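Local coordinates for protein chitinase (Paenibacillus sp. FPU-7, PDB 5GZT) that probably catalyses the random endo-hydrolysis of N-acetyl-beta-D-glucosaminide (1->4)-beta-linkages in chitin and chitodextrins, at residues G763-G768 and L962-V967; S779-D784 and Q1118-K1123; A785-H790 and A1127-L1132. All blocks are in the same frame, centred on the assembly; numbering follows the deposited sequence.

Contact 1 of 3, residues G763-G768 and L962-V967; sequences GPILLG and LDYMSV
The flat group here is the phenol ring of Tyr964. Ile765 covers one of its faces. Its CD1 methyl sits over the ring centre, 3.9 Å from the centroid and only 6° off the ring normal, a CH-pi contact. In this place it would resist a turn of the ring. Leu767 comes to the hydroxyl end from an oblique angle. Its CD1 is 3.6 Å from Tyr964 OH and 3.8 Å from Tyr964 CE1. The same methyl reaches across to Ser966, where Leu767 CD1 lies 4.2 Å from Ser966 OG. One leucine branch therefore touches two residues of the facing strand.

CG1 of Ile765 lies between the backbone N and the carbonyl carbon (chi1 68°). From there the extended end of the chain carries CD1 over the ring.

Both segments belong to the beta barrel of a glycosyl hydrolase family 18 domain, a TIM-barrel fold. Strand 765-771 is its first strand and strand 964-967 its sixth. They are not neighbours in the barrel wall, since strands 1015-1020 and 1110-1114 stand between them on the shorter way round. Their short axes come no nearer than 10.6 Å, at 54° to each other. No hydrogen bond links the two segments; the contact is made by side chains, which meet inside the barrel. Ile765, Leu767, Tyr964 and Ser966 all point inward. Leu766, Met965 and Val967, at the alternate positions, face outward: Leu766 packs on helix 1123-1133, and the other two on helix 998-1007.

The hydroxyl of Tyr964 is buried, and a hydrogen bond with Glu938 OE1 satisfies it. The bond fixes where that end of the ring sits. Glu938 lies on the adjacent strand 938-943. Its other oxygen, OE2, bonds His790 NE2.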
ATOM      1  N   GLY B 763     -16.289  10.927 -45.233  1.00 20.58           N
ATOM      2  CA  GLY B 763     -16.095  10.076 -44.081  1.00 18.78           C
ATOM      3  C   GLY B 763     -14.807   9.246 -44.071  1.00 17.54           C
ATOM      4  O   GLY B 763     -13.784   9.636 -44.661  1.00 17.94           O
ATOM      5  N   PRO B 764     -14.807   8.167 -43.308  1.00 18.29           N
ATOM      6  CA  PRO B 764     -13.588   7.407 -43.082  1.00 19.17           C
ATOM      7  C   PRO B 764     -13.202   6.584 -44.278  1.00 20.05           C
ATOM      8  O   PRO B 764     -14.108   6.268 -45.077  1.00 18.56           O
ATOM      9  CB  PRO B 764     -13.930   6.519 -41.914  1.00 19.49           C
ATOM     10  CG  PRO B 764     -15.350   6.537 -41.764  1.00 20.22           C
ATOM     11  CD  PRO B 764     -15.922   7.699 -42.460  1.00 20.77           C
ATOM     12  N   ILE B 765     -11.927   6.220 -44.384  1.00 15.57           N
ATOM     13  CA  ILE B 765     -11.557   5.289 -45.425  1.00 17.02           C
ATOM     14  C   ILE B 765     -11.779   3.850 -44.985  1.00 14.65           C
ATOM     15  O   ILE B 765     -11.869   3.535 -43.756  1.00 16.70           O
ATOM     16  CB  ILE B 765     -10.108   5.516 -45.895  1.00 17.29           C
ATOM     17  CG1 ILE B 765      -9.109   5.149 -44.818  1.00 17.84           C
ATOM     18  CG2 ILE B 765      -9.937   6.962 -46.290  1.00 18.65           C
ATOM     19  CD1 ILE B 765      -7.651   5.164 -45.312  1.00 19.67           C
ATOM     20  N   LEU B 766     -11.910   2.998 -45.983  1.00 14.47           N
ATOM     21  CA  LEU B 766     -11.934   1.597 -45.826  1.00 14.71           C
ATOM     22  C   LEU B 766     -10.956   0.992 -46.823  1.00 14.62           C
ATOM     23  O   LEU B 766     -11.272   0.891 -48.062  1.00 13.34           O
ATOM     24  CB  LEU B 766     -13.394   1.099 -46.050  1.00 17.61           C
ATOM     25  CG  LEU B 766     -13.738  -0.189 -45.269  1.00 17.26           C
ATOM     26  CD1 LEU B 766     -15.228  -0.551 -45.422  1.00 18.71           C
ATOM     27  CD2 LEU B 766     -12.876  -1.370 -45.567  1.00 18.11           C
ATOM     28  N   LEU B 767      -9.843   0.491 -46.304  1.00 16.33           N
ATOM     29  CA  LEU B 767      -8.708   0.058 -47.158  1.00 16.48           C
ATOM     30  C   LEU B 767      -8.536  -1.436 -47.042  1.00 17.82           C
ATOM     31  O   LEU B 767      -8.429  -1.953 -45.941  1.00 16.74           O
ATOM     32  CB  LEU B 767      -7.449   0.802 -46.707  1.00 16.74           C
ATOM     33  CG  LEU B 767      -6.214   0.574 -47.561  1.00 17.41           C
ATOM     34  CD1 LEU B 767      -5.264   1.802 -47.523  1.00 19.75           C
ATOM     35  CD2 LEU B 767      -5.491  -0.680 -47.168  1.00 16.72           C
ATOM     36  N   GLY B 768      -8.542  -2.138 -48.185  1.00 14.65           N
ATOM     37  CA  GLY B 768      -8.273  -3.524 -48.217  1.00 14.27           C
ATOM     38  C   GLY B 768      -6.961  -3.816 -48.868  1.00 15.43           C
ATOM     39  O   GLY B 768      -6.673  -3.262 -49.949  1.00 18.45           O
ATOM     40  N   LEU B 962       2.615  12.034 -44.948  1.00 11.74           N
ATOM     41  CA  LEU B 962       1.779  10.896 -45.123  1.00 12.46           C
ATOM     42  C   LEU B 962       0.309  11.220 -45.166  1.00 13.93           C
ATOM     43  O   LEU B 962      -0.169  12.070 -44.418  1.00 16.21           O
ATOM     44  CB  LEU B 962       1.979   9.875 -43.994  1.00 13.12           C
ATOM     45  CG  LEU B 962       3.449   9.333 -43.979  1.00 13.76           C
ATOM     46  CD1 LEU B 962       3.591   8.385 -42.815  1.00 14.27           C
ATOM     47  CD2 LEU B 962       3.829   8.654 -45.252  1.00 13.45           C
ATOM     48  N   ASP B 963      -0.456  10.576 -46.039  1.00 12.82           N
ATOM     49  CA  ASP B 963      -1.886  10.652 -45.952  1.00 13.76           C
ATOM     50  C   ASP B 963      -2.408   9.912 -44.710  1.00 14.06           C
ATOM     51  O   ASP B 963      -3.327  10.344 -44.088  1.00 14.46           O
ATOM     52  CB  ASP B 963      -2.519  10.112 -47.228  1.00 15.10           C
ATOM     53  CG  ASP B 963      -2.278  11.033 -48.389  1.00 16.86           C
ATOM     54  OD1 ASP B 963      -1.173  10.999 -48.937  1.00 17.58           O
ATOM     55  OD2 ASP B 963      -3.144  11.861 -48.701  1.00 18.59           O
ATOM     56  N   TYR B 964      -1.802   8.794 -44.356  1.00 12.35           N
ATOM     57  CA  TYR B 964      -2.159   8.058 -43.154  1.00 12.44           C
ATOM     58  C   TYR B 964      -1.068   7.014 -42.964  1.00 12.58           C
ATOM     59  O   TYR B 964      -0.261   6.728 -43.929  1.00 10.80           O
ATOM     60  CB  TYR B 964      -3.591   7.394 -43.268  1.00 13.16           C
ATOM     61  CG  TYR B 964      -3.815   6.769 -44.648  1.00 12.84           C
ATOM     62  CD1 TYR B 964      -3.444   5.486 -44.898  1.00 13.07           C
ATOM     63  CD2 TYR B 964      -4.316   7.479 -45.686  1.00 12.56           C
ATOM     64  CE1 TYR B 964      -3.532   4.947 -46.173  1.00 12.83           C
ATOM     65  CE2 TYR B 964      -4.483   6.905 -46.935  1.00 11.56           C
ATOM     66  CZ  TYR B 964      -4.082   5.663 -47.182  1.00 11.74           C
ATOM     67  OH  TYR B 964      -4.156   5.065 -48.457  1.00 13.59           O
ATOM     68  N   MET B 965      -1.080   6.397 -41.780  1.00 12.19           N
ATOM     69  CA  MET B 965      -0.295   5.197 -41.421  1.00 14.52           C
ATOM     70  C   MET B 965      -1.294   4.081 -41.230  1.00 14.85           C
ATOM     71  O   MET B 965      -2.214   4.272 -40.432  1.00 15.89           O
ATOM     72  CB  MET B 965       0.447   5.424 -40.096  1.00 15.03           C
ATOM     73  CG  MET B 965       1.334   6.644 -40.149  1.00 18.36           C
ATOM     74  SD  MET B 965       2.078   6.799 -38.530  1.00 17.44           S
ATOM     75  CE  MET B 965       2.984   8.306 -38.801  1.00 17.73           C
ATOM     76  N   SER B 966      -1.147   2.954 -41.927  1.00 12.96           N
ATOM     77  CA  SER B 966      -1.998   1.788 -41.747  1.00 15.60           C
ATOM     78  C   SER B 966      -1.358   0.985 -40.640  1.00 17.98           C
ATOM     79  O   SER B 966      -0.287   0.365 -40.866  1.00 16.16           O
ATOM     80  CB  SER B 966      -2.116   0.989 -43.052  1.00 17.86           C
ATOM     81  OG  SER B 966      -2.855   1.704 -44.041  1.00 15.46           O
ATOM     82  N   VAL B 967      -1.872   1.114 -39.385  1.00 15.73           N
ATOM     83  CA  VAL B 967      -1.187   0.544 -38.272  1.00 14.81           C
ATOM     84  C   VAL B 967      -1.664  -0.922 -38.141  1.00 15.91           C
ATOM     85  O   VAL B 967      -2.890  -1.242 -38.112  1.00 16.56           O
ATOM     86  CB  VAL B 967      -1.461   1.284 -36.936  1.00 15.30           C
ATOM     87  CG1 VAL B 967      -0.572   0.755 -35.782  1.00 15.05           C
ATOM     88  CG2 VAL B 967      -1.239   2.755 -37.131  1.00 14.83           C
TER

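Contact 2 of 3, residues S779-D784 and Q1118-K1123; sequences SAYKVD and QDISGK
Tyr781 and Ile1120 come closest in the backbone, with their CA atoms 5.9 Å apart. Both segments are irregular. The contact joins the loop after the first barrel strand, 765-771, to the loop between the eighth, 1110-1114, and helix 1123-1133. Residues 1119-1122 form a type I beta turn, with Gly1122 N bonded to Asp1119 O. Gly1122, with positive phi, is the N-cap of this helix.

Tyr781 lays its ring against the turn. Its CG, anti to the backbone N (chi1 -178°), sends the ring across. Ile1120 CA stands over the ring centre, 3.6 Å from the Tyr781 centroid and 5° off the normal, a CH-pi contact. Ile1120 O is 3.3 Å from Tyr781 CE1, and the CG2 branch of Ile1120 packs 3.7 Å from Tyr781 CD2. Tyr781 OH donates to a water at 2.6 Å, which donates to Asp1119 O at 2.8 Å. The ring of Tyr1116 also meets that of Tyr781.

Asp1119 OD1 accepts from Ser1121 N, an Asx turn, and Ser1121 OG accepts from Lys1123 N, an ST turn.

Tyr781 thus meets main chain as well as side chain: a CA-H directed at its face, probably polarised by the flanking peptides, and a water-bridged carbonyl.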
ATOM      1  N   SER B 779     -10.385 -15.695 -60.107  1.00 41.64           N
ATOM      2  CA  SER B 779     -10.795 -16.069 -58.764  1.00 35.14           C
ATOM      3  C   SER B 779     -12.324 -15.953 -58.809  1.00 36.07           C
ATOM      4  O   SER B 779     -12.866 -14.985 -59.341  1.00 37.05           O
ATOM      5  CB  SER B 779     -10.246 -15.084 -57.744  1.00 37.42           C
ATOM      6  OG  SER B 779     -10.954 -15.130 -56.502  1.00 37.61           O
ATOM      7  N   ALA B 780     -13.008 -16.960 -58.283  1.00 34.81           N
ATOM      8  CA  ALA B 780     -14.448 -16.948 -58.264  1.00 37.30           C
ATOM      9  C   ALA B 780     -14.899 -15.832 -57.313  1.00 31.70           C
ATOM     10  O   ALA B 780     -15.814 -15.087 -57.629  1.00 31.72           O
ATOM     11  CB  ALA B 780     -14.985 -18.328 -57.824  1.00 37.39           C
ATOM     12  N   TYR B 781     -14.184 -15.645 -56.216  1.00 35.18           N
ATOM     13  CA  TYR B 781     -14.451 -14.493 -55.289  1.00 35.29           C
ATOM     14  C   TYR B 781     -13.787 -13.200 -55.800  1.00 33.22           C
ATOM     15  O   TYR B 781     -12.570 -13.163 -56.058  1.00 35.60           O
ATOM     16  CB  TYR B 781     -13.931 -14.858 -53.909  1.00 37.61           C
ATOM     17  CG  TYR B 781     -14.187 -13.793 -52.874  1.00 38.80           C
ATOM     18  CD1 TYR B 781     -15.482 -13.331 -52.625  1.00 37.63           C
ATOM     19  CD2 TYR B 781     -13.132 -13.244 -52.136  1.00 35.23           C
ATOM     20  CE1 TYR B 781     -15.724 -12.354 -51.665  1.00 37.98           C
ATOM     21  CE2 TYR B 781     -13.372 -12.274 -51.167  1.00 33.14           C
ATOM     22  CZ  TYR B 781     -14.659 -11.828 -50.933  1.00 33.42           C
ATOM     23  OH  TYR B 781     -14.888 -10.846 -49.981  1.00 27.66           O
ATOM     24  N   LYS B 782     -14.607 -12.185 -56.027  1.00 31.33           N
ATOM     25  CA  LYS B 782     -14.208 -10.949 -56.636  1.00 31.29           C
ATOM     26  C   LYS B 782     -14.134  -9.837 -55.545  1.00 32.99           C
ATOM     27  O   LYS B 782     -14.674  -9.977 -54.460  1.00 32.41           O
ATOM     28  CB  LYS B 782     -15.197 -10.520 -57.666  1.00 33.70           C
ATOM     29  CG  LYS B 782     -15.348 -11.380 -58.909  1.00 37.10           C
ATOM     30  CD  LYS B 782     -14.026 -11.820 -59.518  1.00 39.46           C
ATOM     31  CE  LYS B 782     -14.306 -12.699 -60.740  1.00 42.11           C
ATOM     32  NZ  LYS B 782     -13.074 -13.386 -61.191  1.00 38.32           N
ATOM     33  N   VAL B 783     -13.475  -8.751 -55.889  1.00 28.35           N
ATOM     34  CA  VAL B 783     -13.335  -7.575 -55.046  1.00 32.61           C
ATOM     35  C   VAL B 783     -14.520  -6.680 -55.333  1.00 30.27           C
ATOM     36  O   VAL B 783     -14.808  -6.382 -56.488  1.00 28.88           O
ATOM     37  CB  VAL B 783     -12.022  -6.815 -55.342  1.00 30.34           C
ATOM     38  CG1 VAL B 783     -12.024  -5.465 -54.635  1.00 34.62           C
ATOM     39  CG2 VAL B 783     -10.827  -7.662 -54.934  1.00 28.71           C
ATOM     40  N   ASP B 784     -15.177  -6.253 -54.255  1.00 32.46           N
ATOM     41  CA  ASP B 784     -16.361  -5.418 -54.336  1.00 33.05           C
ATOM     42  C   ASP B 784     -15.904  -4.000 -54.041  1.00 28.53           C
ATOM     43  O   ASP B 784     -15.680  -3.617 -52.899  1.00 27.32           O
ATOM     44  CB  ASP B 784     -17.330  -5.883 -53.245  1.00 39.00           C
ATOM     45  CG  ASP B 784     -18.629  -5.149 -53.250  1.00 34.82           C
ATOM     46  OD1 ASP B 784     -18.820  -4.219 -54.044  1.00 35.13           O
ATOM     47  OD2 ASP B 784     -19.449  -5.510 -52.405  1.00 44.45           O
ATOM     48  N   GLN B1118      -8.851 -13.651 -47.656  1.00 30.28           N
ATOM     49  CA  GLN B1118      -8.890 -14.561 -46.516  1.00 25.22           C
ATOM     50  C   GLN B1118     -10.296 -14.827 -45.992  1.00 26.06           C
ATOM     51  O   GLN B1118     -10.406 -15.597 -45.043  1.00 29.93           O
ATOM     52  CB  GLN B1118      -7.929 -14.120 -45.407  1.00 26.38           C
ATOM     53  CG  GLN B1118      -6.494 -14.086 -45.871  1.00 25.65           C
ATOM     54  CD  GLN B1118      -5.562 -13.560 -44.806  1.00 26.93           C
ATOM     55  OE1 GLN B1118      -5.891 -12.603 -44.062  1.00 26.03           O
ATOM     56  NE2 GLN B1118      -4.422 -14.212 -44.665  1.00 25.89           N
ATOM     57  N   ASP B1119     -11.332 -14.250 -46.635  1.00 28.06           N
ATOM     58  CA  ASP B1119     -12.733 -14.374 -46.252  1.00 27.77           C
ATOM     59  C   ASP B1119     -13.584 -14.235 -47.493  1.00 27.53           C
ATOM     60  O   ASP B1119     -14.117 -13.132 -47.807  1.00 28.15           O
ATOM     61  CB  ASP B1119     -13.228 -13.381 -45.177  1.00 27.57           C
ATOM     62  CG  ASP B1119     -14.767 -13.453 -45.010  1.00 30.91           C
ATOM     63  OD1 ASP B1119     -15.291 -14.598 -45.208  1.00 30.01           O
ATOM     64  OD2 ASP B1119     -15.468 -12.409 -44.756  1.00 29.08           O
ATOM     65  N   ILE B1120     -13.800 -15.385 -48.164  1.00 27.59           N
ATOM     66  CA  ILE B1120     -14.576 -15.414 -49.426  1.00 29.91           C
ATOM     67  C   ILE B1120     -16.097 -15.232 -49.181  1.00 29.54           C
ATOM     68  O   ILE B1120     -16.858 -15.105 -50.142  1.00 33.35           O
ATOM     69  CB  ILE B1120     -14.312 -16.675 -50.286  1.00 35.65           C
ATOM     70  CG1 ILE B1120     -14.646 -17.985 -49.490  1.00 40.20           C
ATOM     71  CG2 ILE B1120     -12.867 -16.682 -50.754  1.00 34.87           C
ATOM     72  CD1 ILE B1120     -15.084 -19.181 -50.331  1.00 44.99           C
ATOM     73  N   SER B1121     -16.504 -15.086 -47.917  1.00 27.42           N
ATOM     74  CA  SER B1121     -17.889 -14.785 -47.580  1.00 27.69           C
ATOM     75  C   SER B1121     -18.271 -13.351 -47.704  1.00 31.66           C
ATOM     76  O   SER B1121     -19.440 -13.062 -47.773  1.00 32.38           O
ATOM     77  CB  SER B1121     -18.220 -15.273 -46.154  1.00 32.45           C
ATOM     78  OG  SER B1121     -17.742 -14.396 -45.103  1.00 29.23           O
ATOM     79  N   GLY B1122     -17.310 -12.405 -47.677  1.00 32.35           N
ATOM     80  CA  GLY B1122     -17.677 -10.994 -47.688  1.00 29.45           C
ATOM     81  C   GLY B1122     -18.214 -10.487 -46.346  1.00 31.32           C
ATOM     82  O   GLY B1122     -18.469  -9.279 -46.219  1.00 30.79           O
ATOM     83  N   LYS B1123     -18.304 -11.350 -45.346  1.00 28.34           N
ATOM     84  CA  LYS B1123     -18.886 -10.955 -44.082  1.00 33.59           C
ATOM     85  C   LYS B1123     -17.960 -10.082 -43.222  1.00 26.16           C
ATOM     86  O   LYS B1123     -18.475  -9.197 -42.562  1.00 22.41           O
ATOM     87  CB  LYS B1123     -19.298 -12.169 -43.239  1.00 38.84           C
ATOM     88  CG  LYS B1123     -20.458 -12.978 -43.845  1.00 46.74           C
ATOM     89  CD  LYS B1123     -20.890 -14.125 -42.925  1.00 50.88           C
ATOM     90  CE  LYS B1123     -22.090 -14.845 -43.536  1.00 59.90           C
ATOM     91  NZ  LYS B1123     -22.886 -15.479 -42.451  1.00 70.47           N
TER
HETATM   92  O   HOH W   1     -13.031 -10.619 -48.106  1.00 24.29           O

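Contact 3 of 3, residues A785-H790 and A1127-L1132; sequences ATKLTH and AIFNEL
Phe1129 has the most surface buried in this contact, followed by Lys787, with Thr786 well behind. The phenyl ring of Phe1129 leans on the aliphatic part of Lys787, the two side chains crossing at about a right angle. Lys787 CG lies over the ring centre, 3.8 Å from the Phe1129 centroid and 9° off the normal, a CH-pi contact. The backbone joins in: Lys787 O is 3.4 Å from Phe1129 CD1, and Thr786 O approaches Phe1129 CE1 obliquely at 3.7 Å. With chi1 at 177°, the ring of Phe1129 extends away from its own backbone N and out from the helix to the loop.

The charged end of Lys787 adds little to the ring. NZ is 5.3 Å from the Phe1129 centroid, at most a weak cation-pi attraction. Its main partner is Asp784 OD2, in a salt bridge; Asp784 OD1 also bonds to Thr786 OG1. With an alanine in place of Phe1129, the methylenes of Lys787 would probably lose the flat surface they rest on, and a gap would open between loop and helix.

The contact is at the surface. Helix 1123-1133 follows the eighth strand of the TIM barrel and packs outside the wall, where it meets the loop between strands one and two. Further in, Ile1128 packs on helix 1093-1106 and on strands 765-771 and 1110-1114.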
ATOM      1  N   ALA B 785     -15.761  -3.226 -55.088  1.00 28.25           N
ATOM      2  CA  ALA B 785     -15.152  -1.919 -55.037  1.00 30.15           C
ATOM      3  C   ALA B 785     -16.113  -0.934 -54.508  1.00 29.85           C
ATOM      4  O   ALA B 785     -15.685   0.124 -54.217  1.00 29.55           O
ATOM      5  CB  ALA B 785     -14.699  -1.500 -56.438  1.00 29.96           C
ATOM      6  N   THR B 786     -17.421  -1.266 -54.407  1.00 27.05           N
ATOM      7  CA  THR B 786     -18.389  -0.381 -53.776  1.00 27.30           C
ATOM      8  C   THR B 786     -18.230  -0.272 -52.245  1.00 23.93           C
ATOM      9  O   THR B 786     -18.753   0.649 -51.636  1.00 29.07           O
ATOM     10  CB  THR B 786     -19.862  -0.784 -54.081  1.00 29.86           C
ATOM     11  OG1 THR B 786     -20.105  -2.114 -53.592  1.00 29.86           O
ATOM     12  CG2 THR B 786     -20.106  -0.772 -55.542  1.00 34.63           C
ATOM     13  N   LYS B 787     -17.583  -1.248 -51.639  1.00 23.62           N
ATOM     14  CA  LYS B 787     -17.374  -1.308 -50.221  1.00 26.48           C
ATOM     15  C   LYS B 787     -15.990  -0.833 -49.796  1.00 28.76           C
ATOM     16  O   LYS B 787     -15.824  -0.517 -48.658  1.00 31.08           O
ATOM     17  CB  LYS B 787     -17.589  -2.696 -49.732  1.00 30.98           C
ATOM     18  CG  LYS B 787     -19.111  -3.027 -49.698  1.00 36.70           C
ATOM     19  CD  LYS B 787     -19.414  -4.387 -49.100  1.00 40.17           C
ATOM     20  CE  LYS B 787     -20.912  -4.644 -49.070  1.00 46.23           C
ATOM     21  NZ  LYS B 787     -21.413  -4.442 -50.448  1.00 54.41           N
ATOM     22  N   LEU B 788     -15.038  -0.743 -50.720  1.00 25.71           N
ATOM     23  CA  LEU B 788     -13.723  -0.142 -50.448  1.00 23.51           C
ATOM     24  C   LEU B 788     -13.625   1.284 -50.898  1.00 22.65           C
ATOM     25  O   LEU B 788     -14.212   1.687 -51.926  1.00 23.15           O
ATOM     26  CB  LEU B 788     -12.599  -0.987 -51.095  1.00 20.42           C
ATOM     27  CG  LEU B 788     -12.633  -2.458 -50.819  1.00 20.80           C
ATOM     28  CD1 LEU B 788     -11.540  -3.191 -51.484  1.00 22.28           C
ATOM     29  CD2 LEU B 788     -12.491  -2.660 -49.314  1.00 23.09           C
ATOM     30  N   THR B 789     -12.886   2.105 -50.145  1.00 19.95           N
ATOM     31  CA  THR B 789     -12.448   3.383 -50.701  1.00 17.57           C
ATOM     32  C   THR B 789     -11.046   3.228 -51.240  1.00 16.28           C
ATOM     33  O   THR B 789     -10.592   4.046 -52.076  1.00 18.74           O
ATOM     34  CB  THR B 789     -12.437   4.491 -49.634  1.00 17.25           C
ATOM     35  OG1 THR B 789     -11.473   4.186 -48.638  1.00 15.58           O
ATOM     36  CG2 THR B 789     -13.906   4.604 -49.001  1.00 20.30           C
ATOM     37  N   HIS B 790     -10.311   2.269 -50.692  1.00 17.94           N
ATOM     38  CA  HIS B 790      -8.865   2.154 -50.997  1.00 15.90           C
ATOM     39  C   HIS B 790      -8.501   0.692 -51.121  1.00 15.39           C
ATOM     40  O   HIS B 790      -9.064  -0.190 -50.454  1.00 18.33           O
ATOM     41  CB  HIS B 790      -7.935   2.813 -49.936  1.00 14.20           C
ATOM     42  CG  HIS B 790      -7.968   4.309 -49.870  1.00 14.87           C
ATOM     43  ND1 HIS B 790      -9.071   5.020 -49.486  1.00 15.20           N
ATOM     44  CD2 HIS B 790      -7.011   5.247 -50.178  1.00 15.95           C
ATOM     45  CE1 HIS B 790      -8.811   6.312 -49.545  1.00 15.58           C
ATOM     46  NE2 HIS B 790      -7.556   6.468 -49.948  1.00 16.77           N
ATOM     47  N   ALA B1127     -19.044  -6.287 -42.201  1.00 20.22           N
ATOM     48  CA  ALA B1127     -19.095  -5.821 -40.850  1.00 25.32           C
ATOM     49  C   ALA B1127     -18.430  -4.438 -40.665  1.00 23.68           C
ATOM     50  O   ALA B1127     -18.975  -3.541 -40.005  1.00 22.36           O
ATOM     51  CB  ALA B1127     -18.458  -6.836 -39.922  1.00 23.63           C
ATOM     52  N   ILE B1128     -17.289  -4.267 -41.307  1.00 23.45           N
ATOM     53  CA  ILE B1128     -16.587  -2.991 -41.273  1.00 19.70           C
ATOM     54  C   ILE B1128     -17.429  -1.969 -41.950  1.00 18.10           C
ATOM     55  O   ILE B1128     -17.716  -0.916 -41.404  1.00 20.82           O
ATOM     56  CB  ILE B1128     -15.188  -3.091 -41.936  1.00 19.79           C
ATOM     57  CG1 ILE B1128     -14.320  -4.095 -41.146  1.00 21.02           C
ATOM     58  CG2 ILE B1128     -14.510  -1.688 -41.910  1.00 18.13           C
ATOM     59  CD1 ILE B1128     -13.071  -4.489 -41.882  1.00 24.50           C
ATOM     60  N   PHE B1129     -17.816  -2.260 -43.168  1.00 17.48           N
ATOM     61  CA  PHE B1129     -18.472  -1.330 -44.006  1.00 19.31           C
ATOM     62  C   PHE B1129     -19.791  -0.902 -43.367  1.00 24.18           C
ATOM     63  O   PHE B1129     -20.151   0.288 -43.401  1.00 20.96           O
ATOM     64  CB  PHE B1129     -18.757  -2.003 -45.369  1.00 21.70           C
ATOM     65  CG  PHE B1129     -19.534  -1.132 -46.338  1.00 22.58           C
ATOM     66  CD1 PHE B1129     -18.873  -0.185 -47.131  1.00 23.00           C
ATOM     67  CD2 PHE B1129     -20.918  -1.313 -46.519  1.00 25.61           C
ATOM     68  CE1 PHE B1129     -19.560   0.631 -48.017  1.00 22.20           C
ATOM     69  CE2 PHE B1129     -21.657  -0.501 -47.410  1.00 27.02           C
ATOM     70  CZ  PHE B1129     -20.966   0.467 -48.198  1.00 29.19           C
ATOM     71  N   ASN B1130     -20.557  -1.865 -42.800  1.00 24.81           N
ATOM     72  CA  ASN B1130     -21.857  -1.457 -42.248  1.00 27.06           C
ATOM     73  C   ASN B1130     -21.663  -0.537 -41.066  1.00 20.60           C
ATOM     74  O   ASN B1130     -22.401   0.399 -40.909  1.00 25.24           O
ATOM     75  CB  ASN B1130     -22.717  -2.687 -41.849  1.00 28.42           C
ATOM     76  CG  ASN B1130     -23.159  -3.505 -43.043  1.00 31.69           C
ATOM     77  OD1 ASN B1130     -23.160  -3.059 -44.203  1.00 27.82           O
ATOM     78  ND2 ASN B1130     -23.515  -4.765 -42.758  1.00 33.69           N
ATOM     79  N   GLU B1131     -20.682  -0.789 -40.226  1.00 22.29           N
ATOM     80  CA  GLU B1131     -20.456   0.078 -39.057  1.00 19.99           C
ATOM     81  C   GLU B1131     -19.946   1.435 -39.510  1.00 21.51           C
ATOM     82  O   GLU B1131     -20.416   2.487 -39.012  1.00 18.81           O
ATOM     83  CB  GLU B1131     -19.481  -0.556 -38.070  1.00 20.32           C
ATOM     84  CG  GLU B1131     -19.136   0.352 -36.892  1.00 22.26           C
ATOM     85  CD  GLU B1131     -20.406   0.712 -36.062  1.00 26.25           C
ATOM     86  OE1 GLU B1131     -21.385  -0.102 -36.137  1.00 23.67           O
ATOM     87  OE2 GLU B1131     -20.419   1.774 -35.356  1.00 26.47           O
ATOM     88  N   LEU B1132     -19.054   1.476 -40.521  1.00 21.25           N
ATOM     89  CA  LEU B1132     -18.564   2.827 -40.968  1.00 21.32           C
ATOM     90  C   LEU B1132     -19.635   3.653 -41.622  1.00 22.82           C
ATOM     91  O   LEU B1132     -19.530   4.899 -41.663  1.00 23.51           O
ATOM     92  CB  LEU B1132     -17.393   2.723 -41.966  1.00 18.26           C
ATOM     93  CG  LEU B1132     -16.142   2.160 -41.308  1.00 18.28           C
ATOM     94  CD1 LEU B1132     -15.056   2.142 -42.375  1.00 19.47           C
ATOM     95  CD2 LEU B1132     -15.689   2.916 -40.047  1.00 18.83           C
TER

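The chain enters the second family 18 barrel through 763-768, then runs through 779-784 and 785-790 before strand 790-799. Contact 1 closes the first long loop when the chain returns at 962-967, the sixth barrel strand. Contacts 2 and 3 close later, at 1118-1123 and 1127-1132. None nests inside another: every pair crosses. Contact 1 spans the barrel interior, while contacts 2 and 3 tie the connection between the first two strands to the loop and helix that follow the eighth strand, 1110-1114. Contacts 1 and 3 meet where Leu766 O probably bonds Thr789 N. Val783 packing on Leu788 joins contacts 2 and 3. Contacts 1 and 2 do not touch.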